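Local coordinates for Lmo0740 protein (Listeria monocytogenes, PDB 4RFA), which probably regulates transcription as a Crp-family activator, joining a cyclic-nucleotide-binding-type beta roll to a winged-helix DNA-binding domain and pairing as a dimer, at residues Glu38-Glu43 and Leu104-Ile109; Ser73-Pro78 and Pro178-Gln183; His139-Gly144 and Leu158-Val163; Glu152-Ala157 and Pro195-Leu200; Asn199-Leu204 and Glu208-Lys213. All blocks are in the same frame, centred on the assembly; numbering follows the deposited sequence.

The five contacts run along the chain from the beta roll to the DNA-binding domain. Contact 1 lies inside the roll, its centre about 17 Å from that of contact 2 and about 35 Å from that of contact 5. Contact 2 is where the roll meets the C-terminal domain, and it touches contact 3, with Phe75 CD2 3.7 Å from Leu161 CD2. Contacts 3 and 4 both use helix 150-165, with centres about 14 Å apart. Contacts 4 and 5 share Asn199 and Leu200 of helix 194-206, centres about 9 Å apart, and Tyr155 of the one meets Phe209 of the other. Leu158 of contact 3 also packs on Leu204 of contact 5.

Contact 1 of 5, residues Glu38-Glu43 and Leu104-Ile109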
# COMPACT_ATOMS: atom_id res chain seq x y z
N GLU A 38 24.03 -0.59 -3.86
CA GLU A 38 23.98 -1.35 -2.63
C GLU A 38 22.56 -1.75 -2.31
O GLU A 38 21.65 -1.00 -2.66
CB GLU A 38 24.48 -0.50 -1.49
CG GLU A 38 25.96 -0.29 -1.52
CD GLU A 38 26.43 0.26 -0.21
OE1 GLU A 38 26.74 1.47 -0.13
OE2 GLU A 38 26.38 -0.51 0.77
N LYS A 39 22.39 -2.89 -1.64
CA LYS A 39 21.12 -3.35 -1.13
C LYS A 39 20.91 -2.92 0.32
O LYS A 39 21.78 -3.06 1.14
CB LYS A 39 21.05 -4.88 -1.21
CG LYS A 39 20.98 -5.45 -2.63
CD LYS A 39 19.55 -5.80 -3.03
CE LYS A 39 19.34 -5.74 -4.53
NZ LYS A 39 20.42 -6.46 -5.26
N ILE A 40 19.74 -2.42 0.64
CA ILE A 40 19.39 -2.10 2.02
C ILE A 40 18.70 -3.35 2.59
O ILE A 40 17.73 -3.86 2.01
CB ILE A 40 18.45 -0.86 2.04
CG1 ILE A 40 19.22 0.37 1.55
CG2 ILE A 40 17.85 -0.61 3.42
CD1 ILE A 40 18.32 1.54 1.19
N ILE A 41 19.22 -3.89 3.69
CA ILE A 41 18.74 -5.19 4.21
C ILE A 41 18.37 -5.01 5.67
O ILE A 41 19.15 -4.44 6.42
CB ILE A 41 19.84 -6.26 4.05
CG1 ILE A 41 20.06 -6.55 2.55
CG2 ILE A 41 19.49 -7.54 4.80
CD1 ILE A 41 21.49 -6.91 2.19
N PHE A 42 17.19 -5.46 6.07
CA PHE A 42 16.79 -5.36 7.48
C PHE A 42 17.25 -6.61 8.26
O PHE A 42 16.79 -7.70 7.96
CB PHE A 42 15.26 -5.21 7.63
CG PHE A 42 14.63 -4.22 6.66
CD1 PHE A 42 15.18 -2.96 6.46
CD2 PHE A 42 13.46 -4.56 5.97
CE1 PHE A 42 14.60 -2.07 5.58
CE2 PHE A 42 12.86 -3.67 5.10
CZ PHE A 42 13.44 -2.42 4.90
N GLU A 43 18.14 -6.45 9.25
CA GLU A 43 18.49 -7.57 10.17
C GLU A 43 17.28 -8.01 10.97
O GLU A 43 16.66 -7.20 11.65
CB GLU A 43 19.57 -7.17 11.20
CG GLU A 43 20.99 -7.55 10.85
CD GLU A 43 21.72 -6.44 10.11
OE1 GLU A 43 21.97 -5.38 10.73
OE2 GLU A 43 22.04 -6.64 8.92
N LEU A 104 22.69 7.60 -0.22
CA LEU A 104 21.52 7.60 0.57
C LEU A 104 21.92 7.44 2.04
O LEU A 104 22.85 6.66 2.36
CB LEU A 104 20.61 6.46 0.11
CG LEU A 104 19.32 6.20 0.87
CD1 LEU A 104 18.28 5.55 -0.06
CD2 LEU A 104 19.54 5.37 2.12
N MSE A 105 21.22 8.18 2.89
CA MSE A 105 21.44 8.17 4.34
C MSE A 105 20.15 7.88 5.00
O MSE A 105 19.14 8.46 4.65
CB MSE A 105 21.79 9.53 4.92
CG MSE A 105 21.83 9.61 6.47
SE MSE A 105 22.60 11.38 6.92
CE MSE A 105 24.40 11.12 6.11
N LEU A 106 20.18 7.02 6.00
CA LEU A 106 19.00 6.80 6.82
C LEU A 106 19.32 6.69 8.28
O LEU A 106 20.47 6.53 8.66
CB LEU A 106 18.28 5.54 6.34
CG LEU A 106 19.00 4.21 6.43
CD1 LEU A 106 19.11 3.74 7.86
CD2 LEU A 106 18.26 3.17 5.61
N TYR A 107 18.26 6.75 9.08
CA TYR A 107 18.35 6.49 10.50
C TYR A 107 17.66 5.19 10.87
O TYR A 107 16.57 4.92 10.46
CB TYR A 107 17.78 7.68 11.29
CG TYR A 107 18.77 8.82 11.35
CD1 TYR A 107 19.79 8.84 12.29
CD2 TYR A 107 18.74 9.83 10.40
CE1 TYR A 107 20.72 9.88 12.31
CE2 TYR A 107 19.67 10.86 10.41
CZ TYR A 107 20.64 10.89 11.36
OH TYR A 107 21.53 11.92 11.32
N LYS A 108 18.33 4.35 11.64
CA LYS A 108 17.68 3.15 12.15
C LYS A 108 17.25 3.47 13.55
O LYS A 108 18.10 3.79 14.38
CB LYS A 108 18.67 1.98 12.17
CG LYS A 108 18.11 0.69 12.75
CD LYS A 108 19.16 -0.39 12.71
CE LYS A 108 18.70 -1.64 13.45
NZ LYS A 108 19.86 -2.52 13.70
N ILE A 109 15.96 3.36 13.83
CA ILE A 109 15.44 3.66 15.15
C ILE A 109 14.73 2.49 15.81
O ILE A 109 13.78 1.94 15.28
CB ILE A 109 14.42 4.80 15.09
CG1 ILE A 109 15.03 6.01 14.41
CG2 ILE A 109 14.03 5.15 16.50
CD1 ILE A 109 14.03 6.95 13.81
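No flat group comes between Ile40 and Leu104; the ring flanking them is that of Tyr34, packed on Ile40, and a separate stack, Phe42 on Phe51, lies further along 38-43. The setting is the beta roll of the cyclic-nucleotide-binding fold. Residues 38-43 run beside strand 95-99, to which Ile40 is bonded through its backbone at Ile97, while strand 103-110 belongs to the other sheet, so the contact spans the interior of the roll. Ile40 uses both of its branches. CG2 is set opposite the backbone N (chi1 of CG1 -66°) and faces Leu106, with Ile40 CG2 4.4 Å from Leu106 CD2, whereas the longer branch reaches the neighbouring leucine tip to tip, Ile40 CD1 to Leu104 CD2 at 4.1 Å. Between the two segments these buried aliphatic carbons make the contact. At the far end Glu43 OE1 lies 4.6 Å from Lys108 NZ, too far for a salt bridge though probably a mild attraction; the ion pair Lys108 NZ does form, long and weak, is with Glu45 OE1.

Contact 2 of 5, residues Ser73-Pro78 and Pro178-Gln183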
# COMPACT_ATOMS: atom_id res chain seq x y z
N SER A 73 8.88 -2.02 -8.15
CA SER A 73 7.50 -1.94 -7.67
C SER A 73 7.22 -0.55 -7.21
O SER A 73 6.15 -0.04 -7.43
CB SER A 73 7.28 -2.90 -6.46
OG SER A 73 7.60 -4.22 -6.87
N ILE A 74 8.18 0.06 -6.51
CA ILE A 74 7.95 1.41 -6.01
C ILE A 74 9.28 2.01 -5.62
O ILE A 74 10.19 1.26 -5.33
CB ILE A 74 6.95 1.36 -4.78
CG1 ILE A 74 6.50 2.75 -4.34
CG2 ILE A 74 7.54 0.57 -3.65
CD1 ILE A 74 5.28 2.72 -3.40
N PHE A 75 9.37 3.34 -5.60
CA PHE A 75 10.54 4.01 -5.10
C PHE A 75 10.44 4.35 -3.62
O PHE A 75 9.37 4.54 -3.13
CB PHE A 75 10.81 5.26 -5.92
CG PHE A 75 11.22 4.94 -7.32
CD1 PHE A 75 12.54 4.56 -7.59
CD2 PHE A 75 10.30 4.91 -8.34
CE1 PHE A 75 12.93 4.20 -8.87
CE2 PHE A 75 10.68 4.54 -9.64
CZ PHE A 75 12.00 4.17 -9.90
N VAL A 76 11.59 4.49 -2.96
CA VAL A 76 11.71 4.92 -1.58
C VAL A 76 12.29 6.32 -1.64
O VAL A 76 13.35 6.52 -2.21
CB VAL A 76 12.76 4.03 -0.91
CG1 VAL A 76 13.16 4.55 0.48
CG2 VAL A 76 12.25 2.61 -0.90
N LEU A 77 11.59 7.26 -1.03
CA LEU A 77 11.91 8.68 -1.06
C LEU A 77 12.42 9.17 0.29
O LEU A 77 12.17 8.54 1.31
CB LEU A 77 10.65 9.49 -1.41
CG LEU A 77 9.76 8.82 -2.44
CD1 LEU A 77 8.47 9.60 -2.68
CD2 LEU A 77 10.50 8.66 -3.77
N PRO A 78 13.15 10.30 0.29
CA PRO A 78 13.47 11.00 1.51
C PRO A 78 12.22 11.22 2.34
O PRO A 78 11.17 11.56 1.78
CB PRO A 78 14.07 12.35 1.01
CG PRO A 78 14.60 12.07 -0.35
CD PRO A 78 13.56 11.08 -0.90
N PRO A 178 14.67 13.42 -11.44
CA PRO A 178 16.07 13.09 -11.15
C PRO A 178 16.76 12.29 -12.24
O PRO A 178 16.16 11.49 -12.96
CB PRO A 178 15.97 12.20 -9.91
CG PRO A 178 14.69 12.54 -9.29
CD PRO A 178 13.76 12.83 -10.43
N ASN A 179 18.07 12.47 -12.24
CA ASN A 179 18.97 11.91 -13.21
C ASN A 179 18.94 10.41 -13.26
O ASN A 179 19.11 9.82 -14.32
CB ASN A 179 20.37 12.35 -12.83
CG ASN A 179 21.32 12.28 -13.99
OD1 ASN A 179 22.29 11.53 -13.98
ND2 ASN A 179 21.05 13.08 -15.01
N PHE A 180 18.74 9.77 -12.11
CA PHE A 180 18.73 8.31 -12.05
C PHE A 180 17.51 7.66 -12.77
O PHE A 180 17.53 6.48 -13.08
CB PHE A 180 18.89 7.81 -10.60
CG PHE A 180 17.67 8.04 -9.74
CD1 PHE A 180 16.61 7.16 -9.78
CD2 PHE A 180 17.62 9.13 -8.87
CE1 PHE A 180 15.49 7.35 -8.97
CE2 PHE A 180 16.52 9.34 -8.08
CZ PHE A 180 15.44 8.46 -8.14
N ILE A 181 16.45 8.42 -13.02
CA ILE A 181 15.36 7.96 -13.87
C ILE A 181 15.75 8.10 -15.36
O ILE A 181 15.59 9.18 -15.99
CB ILE A 181 14.06 8.73 -13.64
CG1 ILE A 181 13.66 8.80 -12.15
CG2 ILE A 181 12.93 8.07 -14.46
CD1 ILE A 181 13.27 7.51 -11.52
N ASN A 182 16.32 7.01 -15.88
CA ASN A 182 16.64 6.88 -17.29
C ASN A 182 15.70 5.89 -17.92
O ASN A 182 14.75 5.34 -17.28
CB ASN A 182 18.09 6.43 -17.51
CG ASN A 182 18.46 5.16 -16.75
OD1 ASN A 182 17.62 4.38 -16.36
ND2 ASN A 182 19.73 4.95 -16.57
N GLN A 183 15.95 5.65 -19.18
CA GLN A 183 15.16 4.72 -19.96
C GLN A 183 14.99 3.33 -19.37
O GLN A 183 13.89 2.74 -19.39
CB GLN A 183 15.72 4.62 -21.38
CG GLN A 183 14.70 4.13 -22.38
CD GLN A 183 15.16 4.35 -23.79
OE1 GLN A 183 15.14 5.47 -24.33
NE2 GLN A 183 15.61 3.28 -24.40
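Ile181, which packs against Phe75, gives its backbone N-H to Pro178 O, with Ile181 N 3.1 Å from Pro178 O, and so closes a type I turn over residues 178-181. The turn presents two neighbouring side chains to a single phenylalanine of strand 72-76. Ile181 sends its terminal methyl to the end of that ring, Ile181 CD1 lying 3.9 Å from Phe75 CZ. Phe180 brings a ring: its CE1 is 4.1 Å from Phe75 CE1, and that Phe75 atom lies at the edge of the Phe180 ring, near its plane, the two side chains running antiparallel and overlapping near their ends. In Phe180 a chi1 of 72° tucks CG over the backbone, flanked by N and C, which turns its ring toward the strand. Phe75 has further partners in Leu161, Met165 and the ring of Tyr189, and its carbonyl oxygen accepts a bond from Arg138 NH2. Just upstream is a classic bulge, with Ser73 and Ile74 sharing Val60 as partner. Downstream, Asn182 is the N-cap of helix 183-189, its OD1 bonded to Val185 N. The contact thus joins the edge of the beta roll to the lead-in of the probable helix-turn-helix, the domain interface of a Crp-type regulator.

Contact 3 of 5, residues His139-Gly144 and Leu158-Val163; sequences HYALLG and LENLAV
Asn160 sets its amide against Ala141 and Leu142, where helix 126-143, the dimer helix of this Crp-type fold, passes helix 150-165 of the DNA-binding domain. The backbones are closest at Ala141 and Asn160, whose CA atoms are 7.4 Å apart, a short spacing that suits a small alanine facing a side chain of modest length. From CB, which points at the dimer helix, the chain turns so that CG lies opposite the carbonyl carbon (chi1 -72°), and the amide beyond it is laid along the two neighbours, oxygen by Ala141 and nitrogen by Leu142. Asn160 OD1 is 3.8 Å from Ala141 CB, a methyl that stands above the amide plane. The nitrogen faces Leu142 and hydrogen-bonds Tyr189 OH, which holds the amide's rotation. Nothing polar is exchanged between the two segments themselves, so Asn160 acts here as a packing group whose amide N is hydrogen-bonded to that one hydroxyl of helix 183-189. The dimer helix also meets the second subunit: His139 ND1 is hydrogen-bonded to His139 ND1 of the second subunit, and Leu142 packs on Leu143 of that subunit. Leu142 therefore touches both the partner chain and the DNA-binding domain, Leu142 CD2 lying 3.7 Å from Asn160 ND2.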
# COMPACT_ATOMS: atom_id res chain seq x y z
N HIS A 139 0.76 3.86 -2.94
CA HIS A 139 0.36 2.51 -3.27
C HIS A 139 -0.93 2.50 -4.12
O HIS A 139 -1.02 1.82 -5.12
CB HIS A 139 0.13 1.68 -1.99
CG HIS A 139 1.37 1.29 -1.26
ND1 HIS A 139 1.33 0.62 -0.06
CD2 HIS A 139 2.68 1.49 -1.54
CE1 HIS A 139 2.57 0.37 0.34
NE2 HIS A 139 3.40 0.90 -0.53
N TYR A 140 -1.93 3.25 -3.69
CA TYR A 140 -3.16 3.38 -4.45
C TYR A 140 -2.94 3.92 -5.82
O TYR A 140 -3.53 3.45 -6.76
CB TYR A 140 -4.13 4.28 -3.71
CG TYR A 140 -4.91 3.52 -2.70
CD1 TYR A 140 -6.04 2.79 -3.07
CD2 TYR A 140 -4.54 3.53 -1.39
CE1 TYR A 140 -6.77 2.06 -2.14
CE2 TYR A 140 -5.24 2.81 -0.44
CZ TYR A 140 -6.36 2.08 -0.81
OH TYR A 140 -7.06 1.40 0.14
N ALA A 141 -2.08 4.90 -5.97
CA ALA A 141 -1.84 5.44 -7.29
C ALA A 141 -1.30 4.34 -8.19
O ALA A 141 -1.78 4.13 -9.32
CB ALA A 141 -0.89 6.62 -7.21
N LEU A 142 -0.41 3.52 -7.64
CA LEU A 142 0.16 2.43 -8.39
C LEU A 142 -0.83 1.38 -8.76
O LEU A 142 -0.75 0.82 -9.89
CB LEU A 142 1.32 1.77 -7.67
CG LEU A 142 2.51 2.71 -7.72
CD1 LEU A 142 3.51 2.28 -6.68
CD2 LEU A 142 3.14 2.69 -9.07
N LEU A 143 -1.73 1.07 -7.84
CA LEU A 143 -2.79 0.09 -8.16
C LEU A 143 -3.59 0.53 -9.41
O LEU A 143 -4.12 -0.30 -10.16
CB LEU A 143 -3.72 -0.13 -6.98
CG LEU A 143 -3.11 -0.84 -5.74
CD1 LEU A 143 -4.14 -0.85 -4.61
CD2 LEU A 143 -2.72 -2.26 -6.04
N GLY A 144 -3.67 1.82 -9.66
CA GLY A 144 -4.36 2.29 -10.88
C GLY A 144 -3.71 1.84 -12.18
O GLY A 144 -4.29 2.00 -13.27
N LEU A 158 5.09 8.63 -15.24
CA LEU A 158 5.80 9.89 -15.30
C LEU A 158 5.08 10.92 -14.47
O LEU A 158 5.72 11.78 -13.86
CB LEU A 158 5.92 10.37 -16.73
CG LEU A 158 6.98 9.64 -17.53
CD1 LEU A 158 6.87 9.99 -19.00
CD2 LEU A 158 8.39 9.94 -17.00
N GLU A 159 3.76 10.79 -14.37
CA GLU A 159 3.03 11.65 -13.47
C GLU A 159 3.27 11.35 -11.99
O GLU A 159 3.33 12.30 -11.19
CB GLU A 159 1.51 11.67 -13.79
CG GLU A 159 0.65 12.17 -12.65
CD GLU A 159 -0.85 12.03 -12.90
OE1 GLU A 159 -1.35 12.44 -13.96
OE2 GLU A 159 -1.54 11.52 -11.98
N ASN A 160 3.28 10.07 -11.61
CA ASN A 160 3.51 9.66 -10.25
C ASN A 160 4.90 10.18 -9.84
O ASN A 160 5.12 10.68 -8.74
CB ASN A 160 3.60 8.12 -10.09
CG ASN A 160 2.25 7.35 -10.25
OD1 ASN A 160 1.16 7.89 -10.19
ND2 ASN A 160 2.37 6.03 -10.37
N LEU A 161 5.87 9.95 -10.70
CA LEU A 161 7.24 10.44 -10.38
C LEU A 161 7.33 11.97 -10.30
O LEU A 161 8.01 12.52 -9.44
CB LEU A 161 8.20 9.93 -11.41
CG LEU A 161 8.30 8.41 -11.39
CD1 LEU A 161 9.14 7.92 -12.55
CD2 LEU A 161 8.92 7.89 -10.11
N ALA A 162 6.61 12.68 -11.16
CA ALA A 162 6.65 14.15 -11.11
C ALA A 162 6.11 14.61 -9.79
O ALA A 162 6.66 15.49 -9.14
CB ALA A 162 5.84 14.76 -12.24
N VAL A 163 5.05 13.98 -9.34
CA VAL A 163 4.54 14.28 -8.03
C VAL A 163 5.57 13.88 -6.95
O VAL A 163 5.80 14.64 -6.02
CB VAL A 163 3.20 13.59 -7.77
CG1 VAL A 163 2.78 13.76 -6.30
CG2 VAL A 163 2.14 14.16 -8.70

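Contact 4 of 5, residues Glu152-Ala157 and Pro195-Leu200; sequences ERIYMA and PNISNL
Ile154 and Ile197 meet methyl to methyl, Ile154 CD1 lying 3.4 Å from Ile197 CD1, tighter than ordinary carbon packing. The same Ile197 methyl is 4.0 Å from Ile154 CG1, one carbon farther back. Roughly at right angles to this, Ile154 CD1 touches the base of a leucine, Leu200 CB, at 3.9 Å. One isoleucine tip thus meets two residues about one helical turn apart, and its extension explains the reach: CG1 is opposite the backbone N (chi1 -168°), extending the longer branch toward helix 194-206, where it meets Ile197 and Leu200 at a slant. Ile197 answers with a chi1 of -94°, well off the staggered position, which is consistent with crowding at the tight pair. The trio is buried, and the backbones are closest at Ile154 and Leu200, CA to CA 7.7 Å. In the next shell, Ile154 also packs on Leu201 and Leu204. Beside them Arg153 NE bonds to Cys190 O, tying helix 150-165 to the segment after helix 183-189, probably the turn of the helix-turn-helix. Helix 194-206, which by family would be the recognition helix, is thereby seated on helix 150-165; helix 183-189 packs on Ile197 through Gln183 and Ala187, while Pro150 and Lys151 pack on Leu200.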
# COMPACT_ATOMS: atom_id res chain seq x y z
N GLU A 152 -0.55 3.65 -21.49
CA GLU A 152 -1.23 4.23 -20.35
C GLU A 152 -0.36 4.21 -19.12
O GLU A 152 -0.40 5.14 -18.35
CB GLU A 152 -2.50 3.46 -20.08
CG GLU A 152 -3.51 3.60 -21.21
CD GLU A 152 -4.67 2.68 -20.97
OE1 GLU A 152 -4.44 1.45 -20.77
OE2 GLU A 152 -5.79 3.19 -20.92
N ARG A 153 0.40 3.14 -18.92
CA ARG A 153 1.27 3.08 -17.75
C ARG A 153 2.37 4.14 -17.73
O ARG A 153 2.70 4.68 -16.68
CB ARG A 153 1.91 1.71 -17.66
CG ARG A 153 0.89 0.64 -17.34
CD ARG A 153 1.46 -0.62 -16.74
NE ARG A 153 2.47 -1.30 -17.55
CZ ARG A 153 2.24 -2.25 -18.46
NH1 ARG A 153 0.99 -2.62 -18.78
NH2 ARG A 153 3.28 -2.84 -19.04
N ILE A 154 2.93 4.45 -18.89
CA ILE A 154 4.05 5.39 -18.92
C ILE A 154 3.60 6.80 -18.55
O ILE A 154 4.30 7.54 -17.84
CB ILE A 154 4.80 5.34 -20.27
CG1 ILE A 154 6.12 6.11 -20.17
CG2 ILE A 154 3.96 5.89 -21.43
CD1 ILE A 154 6.97 5.97 -21.40
N TYR A 155 2.42 7.20 -19.01
CA TYR A 155 1.87 8.49 -18.56
C TYR A 155 1.71 8.52 -17.06
O TYR A 155 2.05 9.50 -16.43
CB TYR A 155 0.49 8.72 -19.19
CG TYR A 155 0.54 9.47 -20.54
CD1 TYR A 155 0.78 10.83 -20.55
CD2 TYR A 155 0.33 8.84 -21.75
CE1 TYR A 155 0.80 11.56 -21.73
CE2 TYR A 155 0.33 9.56 -22.94
CZ TYR A 155 0.59 10.92 -22.91
OH TYR A 155 0.63 11.71 -24.03
N MSE A 156 1.11 7.46 -16.52
CA MSE A 156 0.81 7.40 -15.10
C MSE A 156 2.09 7.35 -14.34
O MSE A 156 2.19 8.01 -13.33
CB MSE A 156 -0.01 6.15 -14.69
CG MSE A 156 -1.41 6.26 -15.27
SE MSE A 156 -2.38 4.53 -15.06
CE MSE A 156 -2.52 4.75 -13.12
N ALA A 157 3.07 6.55 -14.79
CA ALA A 157 4.38 6.56 -14.14
C ALA A 157 5.00 7.98 -14.10
O ALA A 157 5.49 8.44 -13.07
CB ALA A 157 5.32 5.60 -14.85
N PRO A 195 13.01 -1.42 -25.51
CA PRO A 195 12.67 -0.98 -26.85
C PRO A 195 11.26 -0.41 -26.90
O PRO A 195 10.99 0.50 -27.66
CB PRO A 195 12.79 -2.27 -27.70
CG PRO A 195 13.75 -3.12 -26.94
CD PRO A 195 13.40 -2.85 -25.49
N ASN A 196 10.39 -0.92 -26.05
CA ASN A 196 9.04 -0.41 -26.02
C ASN A 196 8.97 0.96 -25.36
O ASN A 196 8.32 1.87 -25.84
CB ASN A 196 8.14 -1.41 -25.31
CG ASN A 196 6.70 -1.18 -25.62
OD1 ASN A 196 6.37 -0.59 -26.64
ND2 ASN A 196 5.82 -1.62 -24.74
N ILE A 197 9.65 1.13 -24.23
CA ILE A 197 9.73 2.45 -23.62
C ILE A 197 10.25 3.53 -24.62
O ILE A 197 9.76 4.66 -24.66
CB ILE A 197 10.64 2.39 -22.35
CG1 ILE A 197 9.81 2.17 -21.11
CG2 ILE A 197 11.45 3.64 -22.14
CD1 ILE A 197 8.70 3.12 -20.82
N SER A 198 11.23 3.17 -25.43
CA SER A 198 11.84 4.13 -26.36
C SER A 198 10.79 4.65 -27.31
O SER A 198 10.67 5.84 -27.54
CB SER A 198 12.97 3.49 -27.15
OG SER A 198 13.75 4.49 -27.76
N ASN A 199 10.02 3.72 -27.86
CA ASN A 199 8.96 4.06 -28.80
C ASN A 199 7.86 4.88 -28.18
O ASN A 199 7.39 5.84 -28.78
CB ASN A 199 8.39 2.78 -29.36
CG ASN A 199 9.34 2.12 -30.33
OD1 ASN A 199 10.16 2.80 -30.93
ND2 ASN A 199 9.27 0.82 -30.45
N LEU A 200 7.50 4.54 -26.96
CA LEU A 200 6.52 5.31 -26.22
C LEU A 200 7.00 6.71 -25.86
O LEU A 200 6.21 7.62 -25.92
CB LEU A 200 6.13 4.59 -24.94
CG LEU A 200 5.46 3.23 -25.19
CD1 LEU A 200 5.35 2.45 -23.90
CD2 LEU A 200 4.10 3.43 -25.84

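Contact 5 of 5, residues Asn199-Leu204 and Glu208-Lys213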
# COMPACT_ATOMS: atom_id res chain seq x y z
N ASN A 199 10.02 3.72 -27.86
CA ASN A 199 8.96 4.06 -28.80
C ASN A 199 7.86 4.88 -28.18
O ASN A 199 7.39 5.84 -28.78
CB ASN A 199 8.39 2.78 -29.36
CG ASN A 199 9.34 2.12 -30.33
OD1 ASN A 199 10.16 2.80 -30.93
ND2 ASN A 199 9.27 0.82 -30.45
N LEU A 200 7.50 4.54 -26.96
CA LEU A 200 6.52 5.31 -26.22
C LEU A 200 7.00 6.71 -25.86
O LEU A 200 6.21 7.62 -25.92
CB LEU A 200 6.13 4.59 -24.94
CG LEU A 200 5.46 3.23 -25.19
CD1 LEU A 200 5.35 2.45 -23.90
CD2 LEU A 200 4.10 3.43 -25.84
N LEU A 201 8.25 6.86 -25.43
CA LEU A 201 8.80 8.17 -25.20
C LEU A 201 8.71 9.07 -26.43
O LEU A 201 8.44 10.27 -26.30
CB LEU A 201 10.27 8.10 -24.72
CG LEU A 201 10.49 7.51 -23.33
CD1 LEU A 201 11.97 7.26 -23.12
CD2 LEU A 201 9.94 8.42 -22.26
N THR A 202 8.87 8.51 -27.62
CA THR A 202 8.73 9.32 -28.87
C THR A 202 7.32 9.85 -29.01
O THR A 202 7.10 11.06 -29.24
CB THR A 202 9.12 8.51 -30.11
OG1 THR A 202 10.49 8.16 -29.97
CG2 THR A 202 8.94 9.30 -31.40
N GLU A 203 6.34 8.97 -28.79
CA GLU A 203 4.94 9.38 -28.85
C GLU A 203 4.65 10.50 -27.85
O GLU A 203 4.01 11.47 -28.20
CB GLU A 203 4.02 8.20 -28.62
CG GLU A 203 4.04 7.17 -29.73
CD GLU A 203 3.17 5.97 -29.37
OE1 GLU A 203 1.97 6.16 -29.11
OE2 GLU A 203 3.69 4.84 -29.34
N LEU A 204 5.15 10.37 -26.63
CA LEU A 204 4.93 11.35 -25.58
C LEU A 204 5.54 12.72 -25.92
O LEU A 204 5.04 13.75 -25.51
CB LEU A 204 5.48 10.82 -24.23
CG LEU A 204 4.41 10.17 -23.25
CD1 LEU A 204 3.60 9.09 -23.90
CD2 LEU A 204 5.07 9.63 -21.99
N GLU A 208 3.47 16.27 -26.85
CA GLU A 208 3.85 17.41 -26.03
C GLU A 208 3.70 17.19 -24.55
O GLU A 208 3.67 18.13 -23.79
CB GLU A 208 3.15 18.68 -26.48
CG GLU A 208 3.38 18.94 -27.96
CD GLU A 208 3.02 20.33 -28.43
OE1 GLU A 208 2.94 21.24 -27.60
OE2 GLU A 208 2.85 20.50 -29.66
N PHE A 209 3.68 15.93 -24.13
CA PHE A 209 3.76 15.62 -22.70
C PHE A 209 5.18 15.82 -22.17
O PHE A 209 5.42 16.41 -21.11
CB PHE A 209 3.35 14.17 -22.47
CG PHE A 209 3.22 13.80 -21.02
CD1 PHE A 209 2.12 14.20 -20.28
CD2 PHE A 209 4.19 13.04 -20.39
CE1 PHE A 209 1.98 13.83 -18.96
CE2 PHE A 209 4.07 12.68 -19.05
CZ PHE A 209 2.97 13.08 -18.33
N LEU A 210 6.12 15.31 -22.95
CA LEU A 210 7.54 15.33 -22.63
C LEU A 210 8.24 16.32 -23.55
O LEU A 210 8.02 16.31 -24.75
CB LEU A 210 8.06 13.92 -22.93
CG LEU A 210 8.81 13.10 -21.91
CD1 LEU A 210 8.31 13.32 -20.50
CD2 LEU A 210 8.73 11.67 -22.35
N ILE A 211 9.11 17.16 -23.00
CA ILE A 211 9.84 18.10 -23.81
C ILE A 211 10.88 17.42 -24.68
O ILE A 211 11.07 17.82 -25.84
CB ILE A 211 10.57 19.15 -22.97
CG1 ILE A 211 9.60 19.88 -22.01
CG2 ILE A 211 11.30 20.11 -23.89
CD1 ILE A 211 8.41 20.57 -22.65
N ASN A 212 11.59 16.44 -24.11
CA ASN A 212 12.57 15.64 -24.85
C ASN A 212 12.49 14.16 -24.53
O ASN A 212 12.11 13.79 -23.46
CB ASN A 212 14.00 16.11 -24.51
CG ASN A 212 15.00 15.84 -25.65
OD1 ASN A 212 14.62 15.40 -26.74
ND2 ASN A 212 16.26 16.15 -25.41
N LYS A 213 12.92 13.33 -25.46
CA LYS A 213 12.98 11.90 -25.31
C LYS A 213 14.12 11.42 -24.39
O LYS A 213 14.17 10.28 -24.01
CB LYS A 213 13.19 11.29 -26.69
CG LYS A 213 12.92 9.81 -26.71
CD LYS A 213 13.30 9.19 -28.03
CE LYS A 213 13.41 7.69 -27.83
NZ LYS A 213 12.72 6.99 -28.93
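Lys213 CG is anti to its N (chi1 -165°), sending the chain out toward helix 194-206, and Thr202 OG1, beside its own N (chi1 -63°), is turned to receive it. Lys213 NZ donates to Thr202 OG1 at 2.7 Å and also bonds to Ser198 O, so its ammonium bridges successive turns in the middle of the helix. The chain between the two segments ends that helix in a Schellman motif: Glu208 takes a positive phi (64°), the chain doubles back, and Phe209 N, 2.9 Å from Leu204 O and nearly in line with its C=O, makes the six-to-one bond. A further bond grips the same oxygen: Leu210 N, 3.2 Å from Leu204 O, comes in above the carbonyl plane but with an almost straight N-H...O. Beyond the cap, Phe209 pairs through the backbone with Asp220 and Ile211 with Arg218, so the cap leads from the likely recognition helix into what is probably the wing of a winged helix. Its apolar face is closed by side chains. Leu204 and Phe209 run side by side, CD2 of Leu204 3.9 Å from CD2 of Phe209, while Leu210 CD2 packs 3.8 Å from Leu204 CB and, more tightly, 3.5 Å from Leu201 CD2.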